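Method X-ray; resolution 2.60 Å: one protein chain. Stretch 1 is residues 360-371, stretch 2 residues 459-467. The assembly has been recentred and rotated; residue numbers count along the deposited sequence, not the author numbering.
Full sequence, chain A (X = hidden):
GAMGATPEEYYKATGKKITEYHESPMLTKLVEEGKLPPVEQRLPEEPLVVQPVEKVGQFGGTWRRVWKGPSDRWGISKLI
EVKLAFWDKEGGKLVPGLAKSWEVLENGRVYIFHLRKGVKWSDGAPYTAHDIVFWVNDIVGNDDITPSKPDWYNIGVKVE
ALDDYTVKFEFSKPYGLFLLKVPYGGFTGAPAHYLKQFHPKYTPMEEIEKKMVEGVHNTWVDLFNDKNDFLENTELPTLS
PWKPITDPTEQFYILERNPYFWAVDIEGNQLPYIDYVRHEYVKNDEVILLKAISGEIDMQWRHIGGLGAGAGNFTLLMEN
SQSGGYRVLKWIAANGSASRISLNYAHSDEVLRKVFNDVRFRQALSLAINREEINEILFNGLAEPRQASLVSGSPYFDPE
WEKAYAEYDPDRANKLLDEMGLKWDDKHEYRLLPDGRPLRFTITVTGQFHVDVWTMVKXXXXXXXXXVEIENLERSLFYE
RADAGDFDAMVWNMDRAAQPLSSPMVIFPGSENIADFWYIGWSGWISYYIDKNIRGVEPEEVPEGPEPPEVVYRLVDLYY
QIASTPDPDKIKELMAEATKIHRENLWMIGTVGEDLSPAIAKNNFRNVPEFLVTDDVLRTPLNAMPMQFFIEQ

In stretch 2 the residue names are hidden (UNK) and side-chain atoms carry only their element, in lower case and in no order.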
ATOM      1  N   ARG A 360      13.693 -29.975   4.341  1.00 65.84           N
ATOM      2  CA  ARG A 360      13.279 -30.660   5.558  1.00 65.39           C
ATOM      3  C   ARG A 360      13.788 -29.982   6.823  1.00 61.88           C
ATOM      4  O   ARG A 360      13.112 -30.002   7.849  1.00 56.37           O
ATOM      5  CB  ARG A 360      13.743 -32.116   5.503  1.00 70.99           C
ATOM      6  CG  ARG A 360      12.974 -32.949   4.480  1.00 77.30           C
ATOM      7  CD  ARG A 360      13.885 -33.823   3.635  1.00 79.91           C
ATOM      8  NE  ARG A 360      14.753 -34.660   4.460  1.00 83.78           N
ATOM      9  CZ  ARG A 360      15.738 -35.422   3.992  1.00 83.93           C
ATOM     10  NH1 ARG A 360      16.005 -35.472   2.689  1.00 82.52           N
ATOM     11  NH2 ARG A 360      16.461 -36.139   4.840  1.00 84.80           N
ATOM     12  N   PHE A 361      14.979 -29.388   6.748  1.00 62.86           N
ATOM     13  CA  PHE A 361      15.522 -28.643   7.877  1.00 61.95           C
ATOM     14  C   PHE A 361      14.640 -27.435   8.182  1.00 62.74           C
ATOM     15  O   PHE A 361      14.375 -27.127   9.351  1.00 64.87           O
ATOM     16  CB  PHE A 361      16.976 -28.199   7.630  1.00 62.03           C
ATOM     17  CG  PHE A 361      17.599 -27.509   8.821  1.00 61.70           C
ATOM     18  CD1 PHE A 361      17.819 -28.204  10.008  1.00 60.97           C
ATOM     19  CD2 PHE A 361      17.927 -26.159   8.776  1.00 62.57           C
ATOM     20  CE1 PHE A 361      18.366 -27.573  11.121  1.00 59.41           C
ATOM     21  CE2 PHE A 361      18.478 -25.525   9.887  1.00 62.12           C
ATOM     22  CZ  PHE A 361      18.695 -26.232  11.062  1.00 59.14           C
ATOM     23  N   ARG A 362      14.177 -26.763   7.131  1.00 62.10           N
ATOM     24  CA  ARG A 362      13.327 -25.577   7.290  1.00 64.47           C
ATOM     25  C   ARG A 362      11.935 -25.982   7.782  1.00 64.23           C
ATOM     26  O   ARG A 362      11.448 -25.444   8.783  1.00 60.48           O
ATOM     27  CB  ARG A 362      13.259 -24.780   5.984  1.00 62.68           C
ATOM     28  CG  ARG A 362      14.639 -24.387   5.466  1.00 62.67           C
ATOM     29  CD  ARG A 362      14.583 -23.359   4.356  1.00 60.83           C
ATOM     30  NE  ARG A 362      14.001 -23.873   3.114  1.00 60.01           N
ATOM     31  CZ  ARG A 362      14.688 -24.269   2.041  1.00 63.32           C
ATOM     32  NH1 ARG A 362      16.021 -24.260   2.013  1.00 62.97           N
ATOM     33  NH2 ARG A 362      14.026 -24.694   0.970  1.00 67.42           N
ATOM     34  N   GLN A 363      11.324 -26.958   7.103  1.00 64.95           N
ATOM     35  CA  GLN A 363      10.059 -27.557   7.559  1.00 64.98           C
ATOM     36  C   GLN A 363      10.131 -27.855   9.057  1.00 66.08           C
ATOM     37  O   GLN A 363       9.247 -27.458   9.835  1.00 63.37           O
ATOM     38  CB  GLN A 363       9.754 -28.842   6.783  1.00 63.13           C
ATOM     39  CG  GLN A 363       9.377 -28.605   5.326  1.00 65.49           C
ATOM     40  CD  GLN A 363       9.310 -29.879   4.490  1.00 68.07           C
ATOM     41  OE1 GLN A 363       9.647 -30.967   4.956  1.00 71.88           O
ATOM     42  NE2 GLN A 363       8.875 -29.743   3.240  1.00 67.95           N
ATOM     43  N   ALA A 364      11.210 -28.531   9.453  1.00 64.96           N
ATOM     44  CA  ALA A 364      11.459 -28.855  10.856  1.00 64.48           C
ATOM     45  C   ALA A 364      11.541 -27.607  11.731  1.00 62.26           C
ATOM     46  O   ALA A 364      10.943 -27.556  12.810  1.00 57.53           O
ATOM     47  CB  ALA A 364      12.738 -29.673  10.985  1.00 64.02           C
ATOM     48  N   LEU A 365      12.283 -26.605  11.260  1.00 64.05           N
ATOM     49  CA  LEU A 365      12.499 -25.382  12.038  1.00 64.42           C
ATOM     50  C   LEU A 365      11.198 -24.638  12.329  1.00 63.50           C
ATOM     51  O   LEU A 365      11.043 -24.096  13.426  1.00 62.11           O
ATOM     52  CB  LEU A 365      13.501 -24.438  11.351  1.00 65.20           C
ATOM     53  CG  LEU A 365      15.011 -24.655  11.528  1.00 63.49           C
ATOM     54  CD1 LEU A 365      15.763 -23.502  10.880  1.00 61.62           C
ATOM     55  CD2 LEU A 365      15.432 -24.779  12.983  1.00 63.38           C
ATOM     56  N   SER A 366      10.278 -24.601  11.359  1.00 63.11           N
ATOM     57  CA  SER A 366       8.973 -23.940  11.560  1.00 67.21           C
ATOM     58  C   SER A 366       8.059 -24.738  12.497  1.00 65.94           C
ATOM     59  O   SER A 366       7.473 -24.176  13.430  1.00 65.53           O
ATOM     60  CB  SER A 366       8.252 -23.632  10.224  1.00 69.84           C
ATOM     61  OG  SER A 366       8.370 -24.661   9.250  1.00 71.47           O
ATOM     62  N   LEU A 367       7.969 -26.049  12.268  1.00 66.74           N
ATOM     63  CA  LEU A 367       7.113 -26.925  13.084  1.00 67.77           C
ATOM     64  C   LEU A 367       7.461 -26.882  14.570  1.00 70.24           C
ATOM     65  O   LEU A 367       6.595 -27.081  15.423  1.00 69.79           O
ATOM     66  CB  LEU A 367       7.171 -28.364  12.573  1.00 64.89           C
ATOM     67  CG  LEU A 367       6.574 -28.562  11.177  1.00 64.84           C
ATOM     68  CD1 LEU A 367       7.007 -29.902  10.616  1.00 64.57           C
ATOM     69  CD2 LEU A 367       5.058 -28.442  11.215  1.00 65.69           C
ATOM     70  N   ALA A 368       8.722 -26.595  14.876  1.00 72.84           N
ATOM     71  CA  ALA A 368       9.163 -26.449  16.260  1.00 77.61           C
ATOM     72  C   ALA A 368       8.730 -25.136  16.907  1.00 78.34           C
ATOM     73  O   ALA A 368       8.952 -24.937  18.104  1.00 75.17           O
ATOM     74  CB  ALA A 368      10.674 -26.587  16.337  1.00 82.34           C
ATOM     75  N   ILE A 369       8.121 -24.240  16.132  1.00 82.31           N
ATOM     76  CA  ILE A 369       7.726 -22.937  16.656  1.00 84.68           C
ATOM     77  C   ILE A 369       6.297 -22.965  17.191  1.00 84.58           C
ATOM     78  O   ILE A 369       5.365 -23.385  16.502  1.00 79.20           O
ATOM     79  CB  ILE A 369       7.858 -21.821  15.602  1.00 86.03           C
ATOM     80  CG1 ILE A 369       9.243 -21.882  14.945  1.00 90.01           C
ATOM     81  CG2 ILE A 369       7.634 -20.463  16.256  1.00 84.48           C
ATOM     82  CD1 ILE A 369       9.563 -20.748  13.989  1.00 90.64           C
ATOM     83  N   ASN A 370       6.154 -22.512  18.434  1.00 86.42           N
ATOM     84  CA  ASN A 370       4.862 -22.310  19.069  1.00 85.95           C
ATOM     85  C   ASN A 370       4.388 -20.875  18.817  1.00 82.28           C
ATOM     86  O   ASN A 370       4.588 -19.987  19.653  1.00 76.66           O
ATOM     87  CB  ASN A 370       4.992 -22.594  20.578  1.00 87.49           C
ATOM     88  CG  ASN A 370       3.654 -22.825  21.283  1.00 87.57           C
ATOM     89  OD1 ASN A 370       3.595 -22.743  22.510  1.00 85.55           O
ATOM     90  ND2 ASN A 370       2.590 -23.133  20.536  1.00 87.07           N
ATOM     91  N   ARG A 371       3.776 -20.646  17.655  1.00 81.05           N
ATOM     92  CA  ARG A 371       3.327 -19.297  17.278  1.00 82.70           C
ATOM     93  C   ARG A 371       2.271 -18.770  18.240  1.00 85.52           C
ATOM     94  O   ARG A 371       2.361 -17.628  18.713  1.00 80.16           O
ATOM     95  CB  ARG A 371       2.759 -19.270  15.858  1.00 81.93           C
ATOM     96  CG  ARG A 371       3.792 -19.161  14.753  1.00 80.88           C
ATOM     97  CD  ARG A 371       4.077 -20.487  14.092  1.00 79.65           C
ATOM     98  NE  ARG A 371       4.998 -20.331  12.975  1.00 82.52           N
ATOM     99  CZ  ARG A 371       5.452 -21.327  12.221  1.00 86.25           C
ATOM    100  NH1 ARG A 371       5.074 -22.585  12.441  1.00 86.75           N
ATOM    101  NH2 ARG A 371       6.297 -21.061  11.237  1.00 85.82           N
ATOM    102  N   UNK A 459      14.395 -21.416  22.986  1.00 86.08           N
ATOM    103  CA  UNK A 459      13.816 -22.544  23.718  1.00 85.34           C
ATOM    104  C   UNK A 459      13.152 -23.564  22.806  1.00 84.24           C
ATOM    105  O   UNK A 459      13.392 -24.755  22.937  1.00 88.20           O
ATOM    106  c   UNK A 459      14.081 -22.687  26.841  1.00 89.72           C
ATOM    107  c   UNK A 459      13.404 -21.576  26.055  1.00 88.14           C
ATOM    108  o   UNK A 459      13.455 -23.751  27.054  1.00 85.72           O
ATOM    109  o   UNK A 459      15.245 -22.489  27.249  1.00 90.65           O
ATOM    110  c   UNK A 459      12.793 -22.064  24.753  1.00 85.92           C
ATOM    111  N   UNK A 460      12.318 -23.108  21.881  1.00 86.23           N
ATOM    112  CA  UNK A 460      11.525 -24.041  21.072  1.00 91.23           C
ATOM    113  C   UNK A 460      12.422 -24.905  20.197  1.00 87.36           C
ATOM    114  O   UNK A 460      12.118 -26.074  19.951  1.00 84.80           O
ATOM    115  c   UNK A 460       7.983 -20.474  22.261  1.00106.67           C
ATOM    116  c   UNK A 460       8.624 -21.457  22.982  1.00104.86           C
ATOM    117  o   UNK A 460       7.194 -19.571  22.925  1.00106.19           O
ATOM    118  c   UNK A 460      10.482 -23.316  20.203  1.00 95.67           C
ATOM    119  c   UNK A 460       9.421 -22.373  22.320  1.00105.54           C
ATOM    120  c   UNK A 460       9.603 -22.313  20.932  1.00101.88           C
ATOM    121  c   UNK A 460       8.940 -21.310  20.232  1.00102.96           C
ATOM    122  c   UNK A 460       8.134 -20.394  20.888  1.00104.66           C
ATOM    123  N   UNK A 461      13.527 -24.321  19.741  1.00 89.01           N
ATOM    124  CA  UNK A 461      14.478 -25.019  18.878  1.00 89.53           C
ATOM    125  C   UNK A 461      15.464 -25.908  19.657  1.00 87.95           C
ATOM    126  O   UNK A 461      15.986 -26.883  19.113  1.00 84.52           O
ATOM    127  c   UNK A 461      13.153 -23.949  16.420  1.00 88.04           C
ATOM    128  n   UNK A 461      12.741 -23.278  15.298  1.00 86.02           N
ATOM    129  c   UNK A 461      14.394 -23.515  16.806  1.00 88.48           C
ATOM    130  c   UNK A 461      15.219 -24.018  17.978  1.00 89.37           C
ATOM    131  c   UNK A 461      13.763 -21.507  13.852  1.00 84.13           C
ATOM    132  c   UNK A 461      13.719 -22.396  14.924  1.00 86.07           C
ATOM    133  c   UNK A 461      15.957 -20.840  14.611  1.00 84.28           C
ATOM    134  c   UNK A 461      14.887 -20.737  13.714  1.00 83.02           C
ATOM    135  c   UNK A 461      15.917 -21.727  15.678  1.00 86.01           C
ATOM    136  c   UNK A 461      14.779 -22.524  15.845  1.00 87.81           C
ATOM    137  N   UNK A 462      15.705 -25.578  20.924  1.00 87.02           N
ATOM    138  CA  UNK A 462      16.441 -26.465  21.831  1.00 86.99           C
ATOM    139  C   UNK A 462      15.743 -27.821  21.970  1.00 85.19           C
ATOM    140  O   UNK A 462      16.398 -28.861  22.024  1.00 88.04           O
ATOM    141  c   UNK A 462      16.580 -25.812  23.207  1.00 88.63           C
ATOM    142  c   UNK A 462      17.468 -26.563  24.192  1.00 89.81           C
ATOM    143  c   UNK A 462      17.641 -24.438  25.556  1.00 92.92           C
ATOM    144  c   UNK A 462      17.422 -25.944  25.584  1.00 90.86           C
ATOM    145  n   UNK A 462      17.892 -23.882  26.913  1.00 95.17           N
ATOM    146  N   UNK A 463      14.414 -27.804  22.009  1.00 83.01           N
ATOM    147  CA  UNK A 463      13.618 -29.032  22.080  1.00 81.44           C
ATOM    148  C   UNK A 463      13.778 -29.943  20.858  1.00 76.70           C
ATOM    149  O   UNK A 463      13.408 -31.114  20.916  1.00 76.46           O
ATOM    150  c   UNK A 463      12.131 -28.704  22.298  1.00 83.41           C
ATOM    151  c   UNK A 463      11.660 -28.799  23.745  1.00 85.63           C
ATOM    152  c   UNK A 463      12.538 -28.035  24.722  1.00 86.02           C
ATOM    153  o   UNK A 463      12.568 -26.805  24.719  1.00 85.88           O
ATOM    154  n   UNK A 463      13.247 -28.762  25.578  1.00 85.81           N
ATOM    155  N   UNK A 464      14.308 -29.415  19.758  1.00 73.07           N
ATOM    156  CA  UNK A 464      14.672 -30.262  18.614  1.00 75.46           C
ATOM    157  C   UNK A 464      16.191 -30.406  18.453  1.00 72.49           C
ATOM    158  O   UNK A 464      16.677 -30.941  17.450  1.00 72.07           O
ATOM    159  c   UNK A 464      14.491 -28.410  16.863  1.00 79.63           C
ATOM    160  c   UNK A 464      14.011 -27.985  15.489  1.00 79.93           C
ATOM    161  c   UNK A 464      12.492 -29.806  17.446  1.00 80.14           C
ATOM    162  c   UNK A 464      14.006 -29.802  17.292  1.00 78.91           C
ATOM    163  N   UNK A 465      16.927 -29.947  19.462  1.00 70.37           N
ATOM    164  CA  UNK A 465      18.384 -30.062  19.487  1.00 73.68           C
ATOM    165  C   UNK A 465      19.135 -29.058  18.629  1.00 72.96           C
ATOM    166  O   UNK A 465      20.326 -29.229  18.380  1.00 74.61           O
ATOM    167  N   UNK A 466      18.449 -28.008  18.182  1.00 71.18           N
ATOM    168  CA  UNK A 466      19.075 -26.981  17.372  1.00 66.27           C
ATOM    169  C   UNK A 466      19.502 -25.831  18.273  1.00 68.36           C
ATOM    170  O   UNK A 466      18.668 -25.173  18.893  1.00 65.24           O
ATOM    171  c   UNK A 466      18.711 -25.240  15.599  1.00 66.59           C
ATOM    172  c   UNK A 466      18.136 -26.480  16.266  1.00 64.67           C
ATOM    173  c   UNK A 466      17.886 -27.577  15.233  1.00 62.95           C
ATOM    174  N   UNK A 467      20.811 -25.600  18.332  1.00 68.51           N
ATOM    175  CA  UNK A 467      21.398 -24.595  19.214  1.00 68.30           C
ATOM    176  C   UNK A 467      21.456 -23.245  18.505  1.00 67.36           C
ATOM    177  O   UNK A 467      22.056 -23.128  17.438  1.00 67.44           O
ATOM    178  c   UNK A 467      23.451 -24.219  20.710  1.00 67.93           C
ATOM    179  c   UNK A 467      24.703 -24.496  21.348  1.00 69.39           C
ATOM    180  c   UNK A 467      26.787 -25.480  22.015  1.00 69.77           C
ATOM    181  n   UNK A 467      23.850 -22.629  22.252  1.00 68.32           N
ATOM    182  c   UNK A 467      26.053 -23.457  23.123  1.00 71.80           C
ATOM    183  c   UNK A 467      24.917 -23.486  22.309  1.00 70.19           C
ATOM    184  c   UNK A 467      26.974 -24.460  22.961  1.00 71.34           C
ATOM    185  c   UNK A 467      22.816 -25.021  19.607  1.00 67.84           C
ATOM    186  c   UNK A 467      25.659 -25.510  21.205  1.00 69.62           C
ATOM    187  c   UNK A 467      22.979 -23.068  21.287  1.00 67.21           C
TER

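Position 459 carries three side-chain carbons in a row, the third bearing two oxygens, and reaches nothing on stretch 1. A carboxylate on a two-carbon spacer is Glu459.

Position 460 has one carbon, then a six-carbon ring bearing an oxygen. CA-to-CB points toward stretch 1, and CB lies 3.1 Å from Ala368 O. Over one ring face sits Asn370 CB, 4.1 Å from the centroid and 21° off the normal, a CH-pi contact. A phenol ring identifies Tyr460; its CD2 is 3.5 Å from Asn370 N.

Position 461 shows one carbon followed by fused five- and six-membered rings with eight carbons and one nitrogen. That nitrogen is 2.7 Å from Leu365 O, and the indole means Trp461. Its NE1 donates a hydrogen bond to Leu365 O with an N-H...O angle of 146°. Leu365 CD2 lies over the face, 3.7 Å from the six-membered ring centroid and 18° off the normal, while Ala368 CB approaches the edge, 3.6 Å from Trp461 CD1.

Position 462 has four carbons in a row ending in nitrogen, out of reach of stretch 1: Lys462. Its NZ forms a salt bridge with Glu459 OE2 at 3.0 Å, within its own stretch.

At position 463, three carbons lead to one oxygen and one nitrogen on the third. This is the amide of Gln463; CB starts toward stretch 1, but the end leads away and makes no contact.

Position 464 has four carbons, forked at the first, with one arm two carbons long. The fork at CB excludes leucine and gives Ile464. Its CD1 packs 3.7 Å from Ala368 CB and 4.3 Å from Leu365 CD2.

No side-chain atoms exist at position 465, so it is Gly465. Its phi of 78° suits glycine, and its N bonds to Lys462 O at 2.8 Å, closing a type I turn.

Position 466 has one carbon carrying two more, the short fork of Val466. Its CG2 is 4.1 Å from Phe361 CE1 and its CG1 4.2 Å from Leu365 CD2.

Position 467 again has one carbon and a fused ring pair with eight carbons and one nitrogen: Trp467, which lies beyond reach of stretch 1.

The contact buries 471 Å² summed over both sides. It is largely apolar: the indole lies against Leu365, while Ile464 and Val466, presented around the turn, extend the packing to Ala368 and Phe361. One hydrogen bond crosses, pairing the indole N-H with a helix carbonyl. The small Ala368 accompanies close backbone approach, its CA 5.9 Å from Tyr460 CA.

Stretch 2 459-467: EYWKQIGVW
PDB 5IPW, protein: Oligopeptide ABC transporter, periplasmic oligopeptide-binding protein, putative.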